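Local coordinates for protein 1-deoxy-D-xylulose 5-phosphate reductoisomerase (Moraxella catarrhalis, PDB 4ZQG) that catalyses the conversion of 1-deoxy-D-xylulose 5-phosphate to 2-C-methyl-D-erythritol 4-phosphate with a nicotinamide cofactor, a step of the MEP pathway that fosmidomycin blocks, at residues S155-I160 with H241-K246; L234-A239 with H248-V253; E344-A349 with E353-T358. All blocks are in the same frame, centred on the assembly; numbering follows the deposited sequence. Where two conformers were deposited one is given.

Contact 1: residues S155-I160 with H241-K246. With MG (magnesium ion), chain D; FOM (3-[formyl(hydroxy)amino]propylphosphonic acid), chain E.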
ATOM      1  N   SER A 155      12.491  -8.213  -0.593  1.00 54.21           N
ATOM      2  CA  SER A 155      11.656  -7.113  -1.096  1.00 56.98           C
ATOM      3  C   SER A 155      10.160  -7.399  -1.031  1.00 54.95           C
ATOM      4  O   SER A 155       9.391  -6.684  -0.363  1.00 54.69           O
ATOM      5  CB  SER A 155      12.024  -6.799  -2.546  1.00 61.57           C
ATOM      6  OG  SER A 155      11.618  -5.489  -2.902  1.00 68.99           O
ATOM      7  N   GLU A 156       9.772  -8.499  -1.664  1.00 53.11           N
ATOM      8  CA  GLU A 156       8.386  -8.917  -1.694  1.00 51.94           C
ATOM      9  C   GLU A 156       7.827  -9.095  -0.299  1.00 51.22           C
ATOM     10  O   GLU A 156       6.746  -8.606   0.007  1.00 52.54           O
ATOM     11  CB  GLU A 156       8.215 -10.182  -2.506  1.00 52.29           C
ATOM     12  CG  GLU A 156       8.727 -10.064  -3.946  1.00 53.49           C
ATOM     13  CD  GLU A 156      10.225 -10.213  -4.072  1.00 53.45           C
ATOM     14  OE1 GLU A 156      10.762 -10.150  -5.201  1.00 53.34           O
ATOM     15  OE2 GLU A 156      10.846 -10.404  -3.014  1.00 55.13           O
ATOM     16  N   HIS A 157       8.571  -9.745   0.574  1.00 49.53           N
ATOM     17  CA  HIS A 157       8.074  -9.998   1.909  1.00 49.75           C
ATOM     18  C   HIS A 157       8.060  -8.740   2.738  1.00 50.59           C
ATOM     19  O   HIS A 157       7.203  -8.576   3.613  1.00 51.33           O
ATOM     20  CB  HIS A 157       8.911 -11.071   2.574  1.00 50.90           C
ATOM     21  CG  HIS A 157       8.936 -12.323   1.782  1.00 52.19           C
ATOM     22  ND1 HIS A 157       9.676 -12.444   0.632  1.00 53.54           N
ATOM     23  CD2 HIS A 157       8.197 -13.448   1.875  1.00 53.83           C
ATOM     24  CE1 HIS A 157       9.446 -13.625   0.088  1.00 54.57           C
ATOM     25  NE2 HIS A 157       8.549 -14.250   0.821  1.00 54.70           N
ATOM     26  N   ASN A 158       9.022  -7.848   2.478  1.00 50.59           N
ATOM     27  CA  ASN A 158       9.057  -6.620   3.190  1.00 49.58           C
ATOM     28  C   ASN A 158       7.852  -5.798   2.760  1.00 49.54           C
ATOM     29  O   ASN A 158       7.144  -5.259   3.630  1.00 49.22           O
ATOM     30  CB  ASN A 158      10.354  -5.853   2.974  1.00 49.06           C
ATOM     31  CG  ASN A 158      10.381  -4.576   3.775  1.00 48.44           C
ATOM     32  OD1 ASN A 158      10.011  -3.512   3.279  1.00 47.64           O
ATOM     33  ND2 ASN A 158      10.748  -4.695   5.047  1.00 47.94           N
ATOM     34  N   ALA A 159       7.589  -5.750   1.446  1.00 48.75           N
ATOM     35  CA  ALA A 159       6.366  -5.090   0.919  1.00 48.54           C
ATOM     36  C   ALA A 159       5.098  -5.580   1.582  1.00 48.73           C
ATOM     37  O   ALA A 159       4.380  -4.815   2.197  1.00 48.23           O
ATOM     38  CB  ALA A 159       6.246  -5.293  -0.561  1.00 48.70           C
ATOM     39  N   ILE A 160       4.860  -6.877   1.498  1.00 49.28           N
ATOM     40  CA  ILE A 160       3.716  -7.482   2.168  1.00 50.32           C
ATOM     41  C   ILE A 160       3.674  -7.084   3.631  1.00 50.03           C
ATOM     42  O   ILE A 160       2.635  -6.716   4.159  1.00 50.16           O
ATOM     43  CB  ILE A 160       3.748  -9.018   2.019  1.00 51.16           C
ATOM     44  CG1 ILE A 160       3.386  -9.411   0.591  1.00 51.39           C
ATOM     45  CG2 ILE A 160       2.781  -9.672   2.968  1.00 51.59           C
ATOM     46  CD1 ILE A 160       3.753 -10.827   0.279  1.00 52.46           C
ATOM     47  N   HIS A 241       5.589 -19.503   5.542  1.00 53.62           N
ATOM     48  CA  HIS A 241       6.055 -19.490   6.929  1.00 53.59           C
ATOM     49  C   HIS A 241       5.979 -18.133   7.553  1.00 53.09           C
ATOM     50  O   HIS A 241       5.634 -18.010   8.719  1.00 54.47           O
ATOM     51  CB  HIS A 241       7.488 -19.990   7.059  1.00 55.05           C
ATOM     52  CG  HIS A 241       7.663 -21.391   6.617  1.00 56.52           C
ATOM     53  ND1 HIS A 241       7.246 -22.463   7.381  1.00 58.19           N
ATOM     54  CD2 HIS A 241       8.153 -21.903   5.465  1.00 56.99           C
ATOM     55  CE1 HIS A 241       7.469 -23.577   6.708  1.00 59.13           C
ATOM     56  NE2 HIS A 241       8.027 -23.265   5.546  1.00 58.48           N
ATOM     57  N   LEU A 242       6.345 -17.094   6.818  1.00 52.59           N
ATOM     58  CA  LEU A 242       6.424 -15.789   7.455  1.00 52.90           C
ATOM     59  C   LEU A 242       5.063 -15.322   7.892  1.00 55.05           C
ATOM     60  O   LEU A 242       4.892 -14.761   8.977  1.00 56.74           O
ATOM     61  CB  LEU A 242       7.015 -14.756   6.502  1.00 52.82           C
ATOM     62  CG  LEU A 242       8.537 -14.599   6.434  1.00 51.82           C
ATOM     63  CD1 LEU A 242       8.838 -13.564   5.365  1.00 51.47           C
ATOM     64  CD2 LEU A 242       9.074 -14.213   7.790  1.00 51.07           C
ATOM     65  N   PHE A 243       4.090 -15.527   7.013  1.00 55.05           N
ATOM     66  CA  PHE A 243       2.779 -14.961   7.218  1.00 55.52           C
ATOM     67  C   PHE A 243       1.739 -16.001   7.626  1.00 55.96           C
ATOM     68  O   PHE A 243       0.568 -15.692   7.755  1.00 57.11           O
ATOM     69  CB  PHE A 243       2.382 -14.246   5.954  1.00 54.81           C
ATOM     70  CG  PHE A 243       3.373 -13.223   5.539  1.00 53.11           C
ATOM     71  CD1 PHE A 243       4.009 -13.305   4.323  1.00 52.51           C
ATOM     72  CD2 PHE A 243       3.669 -12.179   6.378  1.00 53.03           C
ATOM     73  CE1 PHE A 243       4.933 -12.355   3.949  1.00 51.39           C
ATOM     74  CE2 PHE A 243       4.549 -11.218   5.994  1.00 51.83           C
ATOM     75  CZ  PHE A 243       5.197 -11.323   4.783  1.00 51.17           C
ATOM     76  N   ASP A 244       2.213 -17.210   7.882  1.00 55.74           N
ATOM     77  CA  ASP A 244       1.438 -18.270   8.467  1.00 55.47           C
ATOM     78  C   ASP A 244       0.216 -18.670   7.632  1.00 55.59           C
ATOM     79  O   ASP A 244      -0.859 -18.872   8.177  1.00 53.91           O
ATOM     80  CB  ASP A 244       1.031 -17.905   9.874  1.00 55.77           C
ATOM     81  CG  ASP A 244       0.617 -19.090  10.643  1.00 57.64           C
ATOM     82  OD1 ASP A 244      -0.474 -19.054  11.249  1.00 61.97           O
ATOM     83  OD2 ASP A 244       1.334 -20.113  10.570  1.00 58.03           O
ATOM     84  N   LEU A 245       0.437 -18.823   6.322  1.00 55.01           N
ATOM     85  CA  LEU A 245      -0.575 -19.202   5.358  1.00 54.70           C
ATOM     86  C   LEU A 245      -0.152 -20.441   4.577  1.00 55.97           C
ATOM     87  O   LEU A 245       0.996 -20.892   4.694  1.00 59.44           O
ATOM     88  CB  LEU A 245      -0.736 -18.065   4.367  1.00 53.76           C
ATOM     89  CG  LEU A 245      -1.171 -16.715   4.923  1.00 53.85           C
ATOM     90  CD1 LEU A 245      -1.162 -15.701   3.805  1.00 53.26           C
ATOM     91  CD2 LEU A 245      -2.572 -16.771   5.531  1.00 54.96           C
ATOM     92  N   LYS A 246      -1.049 -20.959   3.737  1.00 55.99           N
ATOM     93  CA  LYS A 246      -0.751 -22.057   2.811  1.00 56.37           C
ATOM     94  C   LYS A 246      -0.682 -21.520   1.408  1.00 54.30           C
ATOM     95  O   LYS A 246      -1.100 -20.424   1.161  1.00 54.36           O
ATOM     96  CB  LYS A 246      -1.809 -23.149   2.876  1.00 59.44           C
ATOM     97  CG  LYS A 246      -2.112 -23.641   4.272  1.00 62.10           C
ATOM     98  CD  LYS A 246      -1.014 -24.522   4.778  1.00 64.46           C
ATOM     99  CE  LYS A 246      -1.345 -25.027   6.158  1.00 67.63           C
ATOM    100  NZ  LYS A 246      -0.255 -25.964   6.518  1.00 73.45           N
TER
HETATM  101 MG    MG D 502      12.842 -11.143  -3.337  1.00 56.65          MG
HETATM  102  O2  FOM E 503      14.291 -11.296  -4.895  1.00 59.95           O
HETATM  103  N1  FOM E 503      14.510  -9.995  -5.296  1.00 59.40           N
HETATM  104  C1  FOM E 503      14.276  -9.013  -4.524  1.00 59.35           C
HETATM  105  O1  FOM E 503      13.825  -9.191  -3.405  1.00 58.20           O
HETATM  106  C2  FOM E 503      14.959  -9.850  -6.677  1.00 58.82           C
HETATM  107  C3  FOM E 503      13.743 -10.441  -7.392  1.00 58.85           C
HETATM  108  C4  FOM E 503      13.990 -10.632  -8.862  1.00 59.17           C
HETATM  109  PA1 FOM E 503      12.529 -11.454  -9.459  1.00 58.11           P
HETATM  110  OP1 FOM E 503      11.321 -10.429  -9.282  1.00 65.68           O
HETATM  111  OP2 FOM E 503      12.179 -12.552  -8.557  1.00 60.06           O
HETATM  112  OP3 FOM E 503      12.620 -11.990 -10.993  1.00 57.30           O

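Contact 2: residues L234-A239 with H248-V253. With MG (magnesium ion), chain D.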
ATOM      1  N   LEU A 234      10.628 -20.012  -4.176  1.00 53.80           N
ATOM      2  CA  LEU A 234      11.195 -20.075  -2.835  1.00 54.35           C
ATOM      3  C   LEU A 234      10.531 -19.018  -1.996  1.00 53.18           C
ATOM      4  O   LEU A 234      10.300 -19.201  -0.808  1.00 51.32           O
ATOM      5  CB  LEU A 234      12.706 -19.804  -2.898  1.00 55.37           C
ATOM      6  CG  LEU A 234      13.537 -20.877  -3.615  1.00 56.91           C
ATOM      7  CD1 LEU A 234      14.959 -20.393  -3.689  1.00 56.45           C
ATOM      8  CD2 LEU A 234      13.507 -22.224  -2.902  1.00 58.46           C
ATOM      9  N   GLU A 235      10.291 -17.880  -2.638  1.00 53.42           N
ATOM     10  CA  GLU A 235       9.635 -16.773  -1.992  1.00 53.52           C
ATOM     11  C   GLU A 235       8.214 -17.158  -1.589  1.00 52.00           C
ATOM     12  O   GLU A 235       7.729 -16.773  -0.516  1.00 49.66           O
ATOM     13  CB  GLU A 235       9.680 -15.549  -2.892  1.00 55.00           C
ATOM     14  CG  GLU A 235      11.050 -14.889  -2.786  1.00 56.32           C
ATOM     15  CD  GLU A 235      11.214 -13.732  -3.695  1.00 56.54           C
ATOM     16  OE1 GLU A 235      10.276 -13.393  -4.448  1.00 59.83           O
ATOM     17  OE2 GLU A 235      12.299 -13.195  -3.672  1.00 56.47           O
ATOM     18  N   LEU A 236       7.604 -17.978  -2.428  1.00 51.91           N
ATOM     19  CA  LEU A 236       6.294 -18.540  -2.128  1.00 53.18           C
ATOM     20  C   LEU A 236       6.339 -19.350  -0.823  1.00 52.41           C
ATOM     21  O   LEU A 236       5.488 -19.144   0.073  1.00 51.97           O
ATOM     22  CB  LEU A 236       5.762 -19.332  -3.339  1.00 54.87           C
ATOM     23  CG  LEU A 236       4.604 -20.260  -3.125  1.00 57.67           C
ATOM     24  CD1 LEU A 236       3.444 -19.433  -2.613  1.00 60.72           C
ATOM     25  CD2 LEU A 236       4.209 -20.924  -4.428  1.00 59.94           C
ATOM     26  N   ILE A 237       7.332 -20.224  -0.676  1.00 51.32           N
ATOM     27  CA  ILE A 237       7.422 -20.992   0.539  1.00 52.21           C
ATOM     28  C   ILE A 237       7.801 -20.127   1.727  1.00 52.98           C
ATOM     29  O   ILE A 237       7.237 -20.292   2.811  1.00 52.78           O
ATOM     30  CB  ILE A 237       8.383 -22.151   0.364  1.00 54.11           C
ATOM     31  CG1 ILE A 237       7.818 -23.117  -0.668  1.00 55.23           C
ATOM     32  CG2 ILE A 237       8.627 -22.859   1.685  1.00 54.53           C
ATOM     33  CD1 ILE A 237       8.895 -23.794  -1.495  1.00 56.37           C
ATOM     34  N   GLU A 238       8.735 -19.188   1.532  1.00 55.05           N
ATOM     35  CA  GLU A 238       9.091 -18.182   2.562  1.00 55.86           C
ATOM     36  C   GLU A 238       7.853 -17.468   3.076  1.00 53.64           C
ATOM     37  O   GLU A 238       7.668 -17.347   4.291  1.00 53.89           O
ATOM     38  CB  GLU A 238      10.121 -17.145   2.024  1.00 60.50           C
ATOM     39  CG  GLU A 238      10.634 -16.082   3.042  1.00 64.34           C
ATOM     40  CD  GLU A 238      11.709 -15.092   2.488  1.00 68.59           C
ATOM     41  OE1 GLU A 238      12.643 -14.706   3.252  1.00 67.18           O
ATOM     42  OE2 GLU A 238      11.623 -14.667   1.300  1.00 71.29           O
ATOM     43  N   ALA A 239       7.006 -17.011   2.157  1.00 50.89           N
ATOM     44  CA  ALA A 239       5.782 -16.310   2.527  1.00 50.31           C
ATOM     45  C   ALA A 239       4.822 -17.146   3.389  1.00 50.88           C
ATOM     46  O   ALA A 239       4.269 -16.652   4.390  1.00 49.97           O
ATOM     47  CB  ALA A 239       5.073 -15.833   1.285  1.00 50.15           C
ATOM     48  N   HIS A 248      -2.181 -21.862  -1.419  1.00 55.78           N
ATOM     49  CA  HIS A 248      -3.381 -21.462  -2.185  1.00 57.01           C
ATOM     50  C   HIS A 248      -3.692 -19.984  -1.939  1.00 56.64           C
ATOM     51  O   HIS A 248      -4.068 -19.277  -2.857  1.00 57.78           O
ATOM     52  CB  HIS A 248      -4.601 -22.367  -1.899  1.00 57.20           C
ATOM     53  CG  HIS A 248      -5.067 -22.318  -0.493  1.00 56.72           C
ATOM     54  ND1 HIS A 248      -6.059 -21.469  -0.071  1.00 57.33           N
ATOM     55  CD2 HIS A 248      -4.635 -22.963   0.610  1.00 57.79           C
ATOM     56  CE1 HIS A 248      -6.233 -21.597   1.230  1.00 57.82           C
ATOM     57  NE2 HIS A 248      -5.377 -22.499   1.669  1.00 58.89           N
ATOM     58  N   GLN A 249      -3.455 -19.519  -0.718  1.00 56.30           N
ATOM     59  CA  GLN A 249      -3.565 -18.107  -0.374  1.00 56.80           C
ATOM     60  C   GLN A 249      -2.495 -17.130  -0.918  1.00 56.38           C
ATOM     61  O   GLN A 249      -2.584 -15.919  -0.655  1.00 57.01           O
ATOM     62  CB  GLN A 249      -3.641 -17.990   1.140  1.00 58.26           C
ATOM     63  CG  GLN A 249      -5.039 -18.276   1.647  1.00 62.48           C
ATOM     64  CD  GLN A 249      -5.065 -18.459   3.143  1.00 65.21           C
ATOM     65  OE1 GLN A 249      -4.328 -19.335   3.691  1.00 69.97           O
ATOM     66  NE2 GLN A 249      -5.903 -17.654   3.835  1.00 63.15           N
ATOM     67  N   ILE A 250      -1.489 -17.613  -1.645  1.00 55.16           N
ATOM     68  CA  ILE A 250      -0.456 -16.736  -2.160  1.00 53.56           C
ATOM     69  C   ILE A 250      -0.314 -16.947  -3.633  1.00 52.36           C
ATOM     70  O   ILE A 250       0.043 -18.008  -4.052  1.00 53.38           O
ATOM     71  CB  ILE A 250       0.887 -17.053  -1.502  1.00 55.29           C
ATOM     72  CG1 ILE A 250       0.802 -16.843   0.006  1.00 55.58           C
ATOM     73  CG2 ILE A 250       1.980 -16.170  -2.073  1.00 55.62           C
ATOM     74  CD1 ILE A 250       1.997 -17.384   0.726  1.00 55.54           C
ATOM     75  N   GLN A 251      -0.578 -15.919  -4.420  0.50 51.85           N
ATOM     76  CA  GLN A 251      -0.540 -16.033  -5.870  0.50 51.79           C
ATOM     77  C   GLN A 251       0.577 -15.171  -6.421  0.50 51.16           C
ATOM     78  O   GLN A 251       1.119 -14.342  -5.709  0.50 50.10           O
ATOM     79  CB  GLN A 251      -1.890 -15.636  -6.467  0.50 51.61           C
ATOM     80  CG  GLN A 251      -3.025 -16.553  -6.008  0.50 52.10           C
ATOM     81  CD  GLN A 251      -2.728 -18.036  -6.175  0.50 52.07           C
ATOM     82  OE1 GLN A 251      -2.475 -18.503  -7.283  0.50 52.54           O
ATOM     83  NE2 GLN A 251      -2.786 -18.784  -5.073  0.50 51.39           N
ATOM     84  N   VAL A 252       0.910 -15.376  -7.690  1.00 51.89           N
ATOM     85  CA  VAL A 252       2.045 -14.731  -8.296  1.00 51.52           C
ATOM     86  C   VAL A 252       1.620 -14.060  -9.546  1.00 52.38           C
ATOM     87  O   VAL A 252       0.930 -14.669 -10.370  1.00 55.66           O
ATOM     88  CB  VAL A 252       3.112 -15.783  -8.670  1.00 51.71           C
ATOM     89  CG1 VAL A 252       4.185 -15.214  -9.608  1.00 51.46           C
ATOM     90  CG2 VAL A 252       3.707 -16.371  -7.412  1.00 50.35           C
ATOM     91  N   VAL A 253       2.049 -12.810  -9.683  1.00 52.09           N
ATOM     92  CA  VAL A 253       1.841 -12.024 -10.882  1.00 52.48           C
ATOM     93  C   VAL A 253       3.201 -11.582 -11.457  1.00 53.03           C
ATOM     94  O   VAL A 253       4.067 -11.115 -10.728  1.00 51.57           O
ATOM     95  CB  VAL A 253       0.895 -10.805 -10.600  1.00 52.06           C
ATOM     96  CG1 VAL A 253       1.445  -9.866  -9.536  1.00 50.98           C
ATOM     97  CG2 VAL A 253       0.594 -10.032 -11.871  1.00 52.27           C
TER
HETATM   98 MG    MG D 502      12.842 -11.143  -3.337  1.00 56.65          MG

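Contact 3: residues E344-A349 with E353-T358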
ATOM      1  N   GLU A 344      19.883 -25.724  -5.424  1.00 65.12           N
ATOM      2  CA  GLU A 344      21.251 -25.297  -5.015  1.00 66.89           C
ATOM      3  C   GLU A 344      22.336 -26.035  -5.791  1.00 68.06           C
ATOM      4  O   GLU A 344      23.350 -25.429  -6.097  1.00 67.63           O
ATOM      5  CB  GLU A 344      21.498 -25.490  -3.504  1.00 68.40           C
ATOM      6  CG  GLU A 344      21.062 -24.288  -2.666  1.00 72.09           C
ATOM      7  CD  GLU A 344      21.415 -24.363  -1.172  1.00 73.03           C
ATOM      8  OE1 GLU A 344      22.450 -24.946  -0.807  1.00 73.09           O
ATOM      9  OE2 GLU A 344      20.651 -23.784  -0.359  1.00 74.18           O
ATOM     10  N   ILE A 345      22.091 -27.319  -6.107  1.00 68.47           N
ATOM     11  CA  ILE A 345      23.025 -28.159  -6.840  1.00 69.67           C
ATOM     12  C   ILE A 345      22.935 -27.895  -8.326  1.00 70.24           C
ATOM     13  O   ILE A 345      23.952 -27.836  -8.988  1.00 74.31           O
ATOM     14  CB  ILE A 345      22.839 -29.691  -6.548  1.00 70.05           C
ATOM     15  CG1 ILE A 345      23.337 -30.078  -5.136  1.00 70.16           C
ATOM     16  CG2 ILE A 345      23.526 -30.559  -7.596  1.00 69.52           C
ATOM     17  CD1 ILE A 345      24.779 -29.709  -4.799  1.00 70.36           C
ATOM     18  N   ALA A 346      21.758 -27.744  -8.894  1.00 70.07           N
ATOM     19  CA  ALA A 346      21.753 -27.484 -10.335  1.00 71.91           C
ATOM     20  C   ALA A 346      22.199 -26.036 -10.646  1.00 70.24           C
ATOM     21  O   ALA A 346      22.556 -25.737 -11.783  1.00 68.15           O
ATOM     22  CB  ALA A 346      20.407 -27.811 -10.961  1.00 72.07           C
ATOM     23  N   VAL A 347      22.234 -25.162  -9.641  1.00 70.86           N
ATOM     24  CA  VAL A 347      22.822 -23.802  -9.837  1.00 75.53           C
ATOM     25  C   VAL A 347      24.350 -23.796  -9.822  1.00 76.21           C
ATOM     26  O   VAL A 347      24.957 -23.238 -10.739  1.00 75.93           O
ATOM     27  CB  VAL A 347      22.317 -22.733  -8.829  1.00 74.37           C
ATOM     28  CG2 VAL A 347      20.856 -22.416  -9.129  1.00 74.16           C
ATOM     29  N   GLU A 348      24.963 -24.422  -8.803  1.00 76.57           N
ATOM     30  CA  GLU A 348      26.423 -24.595  -8.763  1.00 76.52           C
ATOM     31  C   GLU A 348      26.797 -25.196 -10.116  1.00 75.55           C
ATOM     32  O   GLU A 348      27.804 -24.820 -10.711  1.00 78.45           O
ATOM     33  CB  GLU A 348      26.916 -25.524  -7.623  1.00 77.19           C
ATOM     34  CG  GLU A 348      26.582 -25.090  -6.194  1.00 76.21           C
ATOM     35  N   ALA A 349      25.955 -26.097 -10.601  1.00 71.07           N
ATOM     36  CA  ALA A 349      26.182 -26.748 -11.875  1.00 72.73           C
ATOM     37  C   ALA A 349      25.932 -25.898 -13.105  1.00 72.20           C
ATOM     38  O   ALA A 349      26.524 -26.146 -14.125  1.00 71.67           O
ATOM     39  CB  ALA A 349      25.375 -28.044 -11.960  1.00 73.16           C
ATOM     40  N   GLU A 353      28.957 -24.376 -15.679  1.00 91.60           N
ATOM     41  CA  GLU A 353      28.828 -24.639 -17.121  1.00 94.27           C
ATOM     42  C   GLU A 353      28.745 -26.114 -17.446  1.00 90.99           C
ATOM     43  O   GLU A 353      29.126 -26.531 -18.525  1.00 92.03           O
ATOM     44  CB  GLU A 353      29.952 -23.952 -17.931  1.00100.47           C
ATOM     45  CG  GLU A 353      30.118 -22.464 -17.585  1.00105.98           C
ATOM     46  CD  GLU A 353      31.006 -21.687 -18.553  1.00110.91           C
ATOM     47  OE1 GLU A 353      31.889 -20.947 -18.074  1.00114.30           O
ATOM     48  OE2 GLU A 353      30.825 -21.801 -19.785  1.00110.71           O
ATOM     49  N   LYS A 354      28.187 -26.885 -16.517  1.00 90.94           N
ATOM     50  CA  LYS A 354      27.980 -28.337 -16.677  1.00 91.67           C
ATOM     51  C   LYS A 354      26.587 -28.693 -17.218  1.00 88.73           C
ATOM     52  O   LYS A 354      26.427 -29.699 -17.909  1.00 84.96           O
ATOM     53  CB  LYS A 354      28.223 -29.069 -15.338  1.00 93.10           C
ATOM     54  CG  LYS A 354      29.704 -29.225 -14.944  1.00 94.82           C
ATOM     55  CD  LYS A 354      29.871 -29.665 -13.492  1.00 94.99           C
ATOM     56  CE  LYS A 354      31.316 -29.699 -13.062  1.00 95.56           C
ATOM     57  NZ  LYS A 354      32.027 -30.864 -13.663  1.00102.64           N
ATOM     58  N   ILE A 355      25.575 -27.889 -16.881  1.00 88.03           N
ATOM     59  CA  ILE A 355      24.239 -28.094 -17.451  1.00 89.01           C
ATOM     60  C   ILE A 355      23.697 -26.851 -18.136  1.00 87.79           C
ATOM     61  O   ILE A 355      24.196 -25.737 -17.941  1.00 87.34           O
ATOM     62  CB  ILE A 355      23.201 -28.604 -16.417  1.00 88.77           C
ATOM     63  CG1 ILE A 355      22.997 -27.597 -15.281  1.00 86.51           C
ATOM     64  CG2 ILE A 355      23.634 -29.950 -15.845  1.00 89.25           C
ATOM     65  CD1 ILE A 355      21.716 -27.816 -14.493  1.00 84.43           C
ATOM     66  N   CYS A 356      22.685 -27.078 -18.966  1.00 87.57           N
ATOM     67  CA  CYS A 356      21.866 -26.004 -19.519  1.00 88.64           C
ATOM     68  C   CYS A 356      20.990 -25.297 -18.480  1.00 85.67           C
ATOM     69  O   CYS A 356      20.666 -25.854 -17.445  1.00 83.12           O
ATOM     70  CB  CYS A 356      20.959 -26.584 -20.591  1.00 90.20           C
ATOM     71  SG  CYS A 356      21.923 -27.113 -21.985  1.00 92.74           S
ATOM     72  N   LEU A 357      20.564 -24.077 -18.779  1.00 86.92           N
ATOM     73  CA  LEU A 357      19.668 -23.360 -17.861  1.00 85.78           C
ATOM     74  C   LEU A 357      18.353 -24.116 -17.624  1.00 83.49           C
ATOM     75  O   LEU A 357      17.941 -24.270 -16.472  1.00 77.75           O
ATOM     76  CB  LEU A 357      19.359 -21.953 -18.362  1.00 85.58           C
ATOM     77  CG  LEU A 357      18.538 -21.128 -17.369  1.00 85.05           C
ATOM     78  CD1 LEU A 357      19.315 -20.859 -16.082  1.00 84.27           C
ATOM     79  CD2 LEU A 357      18.085 -19.834 -18.026  1.00 85.07           C
ATOM     80  N   THR A 358      17.726 -24.568 -18.717  1.00 83.96           N
ATOM     81  CA  THR A 358      16.485 -25.346 -18.681  1.00 84.71           C
ATOM     82  C   THR A 358      16.622 -26.702 -17.997  1.00 86.70           C
ATOM     83  O   THR A 358      15.632 -27.341 -17.658  1.00 89.06           O
ATOM     84  CB  THR A 358      15.988 -25.644 -20.097  1.00 87.38           C
ATOM     85  OG1 THR A 358      17.078 -26.131 -20.893  1.00 90.73           O
ATOM     86  CG2 THR A 358      15.444 -24.393 -20.722  1.00 88.83           C
TER

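Contact 1: residues S155-I160 with H241-K246
His157 and Leu242 mark the closest approach of the two backbones, with their CA atoms 8.2 Å apart where helix 155-162 passes the C-terminal part of helix 230-243. Asp244 is the first residue to leave helical angles, with a positive phi (60°). Phe243 lies with one face toward the first helix: Ile160 CG2 sits 3.7 Å from the ring centroid, a CH-pi contact offset toward the rim. The opposite face rests on CB of its own neighbour Leu242, while the carbonyl oxygen of His157 comes to the ring edge, 3.6 Å from Phe243 CZ. Beside it, Leu242 CD1 meets His157 CD2 obliquely at 3.6 Å. The imidazole NE2 is engaged elsewhere, by the carbonyl of Glu235. This is a buried helix-to-helix contact within the domain that carries the metal site of the reductoisomerase. One residue before His157, Glu156 bends at chi2 (80°) and delivers OE2 to the magnesium ion at 2.1 Å, a site completed by Asp154, Glu235 and fosmidomycin; Lys232 pairs with its other oxygen, OE1. The amide N of Ser155, at the start of the same helix, donates a 3.3 Å hydrogen bond to fosmidomycin O1.

Contact 2: residues L234-A239 with H248-V253
Leu236 carries its CG opposite the backbone N (chi1 165°) and then turns at chi2 (60°), which brings CD1 to the strand although the CB bond itself does not aim there. Ile250, with CG1 beside its own backbone N (chi1 -61°), spreads its two branches over one turn of the helix. CG2 takes the Leu236 end, 3.6 Å from CD1, and the side chains slant across one another; the longer branch reaches the other way, placing Ile250 CD1 3.5 Å from Ala239 CB. A single branched residue thus bridges two positions three apart on the helix, and the contact is wholly apolar and buried. In the fold this is helix against sheet: strand 250-254, the outermost strand, within this chain, of a mixed sheet, runs parallel to 182-189, and helix 230-243 belongs to the connection between them, a beta-alpha-beta crossover. Arg326 of helix 320-331 lies against Leu236 and donates to the carbonyl of Ile250, while Val252 O accepts from Tyr304 OH of the second subunit. Another side of the helix serves the metal. There Glu235, extended beyond CG, puts OE2 2.1 Å from the magnesium ion alongside Asp154 and Glu156. Lys232 forms a salt bridge with its OE1 and Lys129 donates to OE2, so both carboxylate oxygens are held and the rotation of the group is restrained.

Contact 3: residues E344-A349 with E353-T358
Ala349 O and Lys354 N form the principal bond of this contact, 3.0 Å long. The donor lies almost on the continuation of the carbonyl bond (C=O...N 175°), and a second, weaker hydrogen bond reaches the same oxygen from Ile355 N at 3.4 Å. One carbonyl near the end of helix 333-351 is therefore gripped by two successive amides of the loop. The turn that permits this is a Schellman motif: Glu353 adopts a positive phi (72°) as the chain leaves the helix, and the bond from Lys354 back to Ala349 is one of the two into the last turn that mark such an ending. Around this polar centre the side chains divide. Lys354 contributes its CB, 3.6 Å from Ala349 O, but the rest of its chain leads away from the helix. Ile355 turns inward instead. Its CG1 stands between the backbone N and the carbonyl carbon (chi1 62°), and from there the long branch lies along the helix, with CG1 4.1 Å from Ala349 CB. Further along the branch, CD1 is 3.8 Å from Ala346 CB. The helix thus meets Ile355 with the methyl groups of two alanines. Further out, Ile360 of helix 359-368 packs on both Ile355 and Ala346, whereas Ile406 of helix 387-409 lies on Ala349. The loop is also tied to the next helix by Cys356 N, which donates to Asp359 OD1. Across the two segments the polar bonds are made by main-chain atoms, so between them the helix end is closed by backbone donors, and Ile355 adds apolar contact beside those bonds.

Contacts 1 and 2 share helix 230-243 and lie on one side of the chain's centre, their own centres about 8 Å apart. Their segments alternate along the sequence, and the hydrogen bond from His157 NE2 to Glu235 O, 3.0 Å, joins them. Each supplies one carboxylate ligand to the magnesium ion, which is consistent with the packing of 155-160 and 234-239 fixing how the two glutamates face the metal that fosmidomycin also binds. Contact 3 follows later in the chain and supplies no ligand to this site: its centre is about 28 Å from that of contact 1 and about 24 Å from that of contact 2. Its nearest atoms still come within about 7 Å of contact 2, and helix 333-351, which carries 344-349, packs with an earlier part on Leu234 and Ile237.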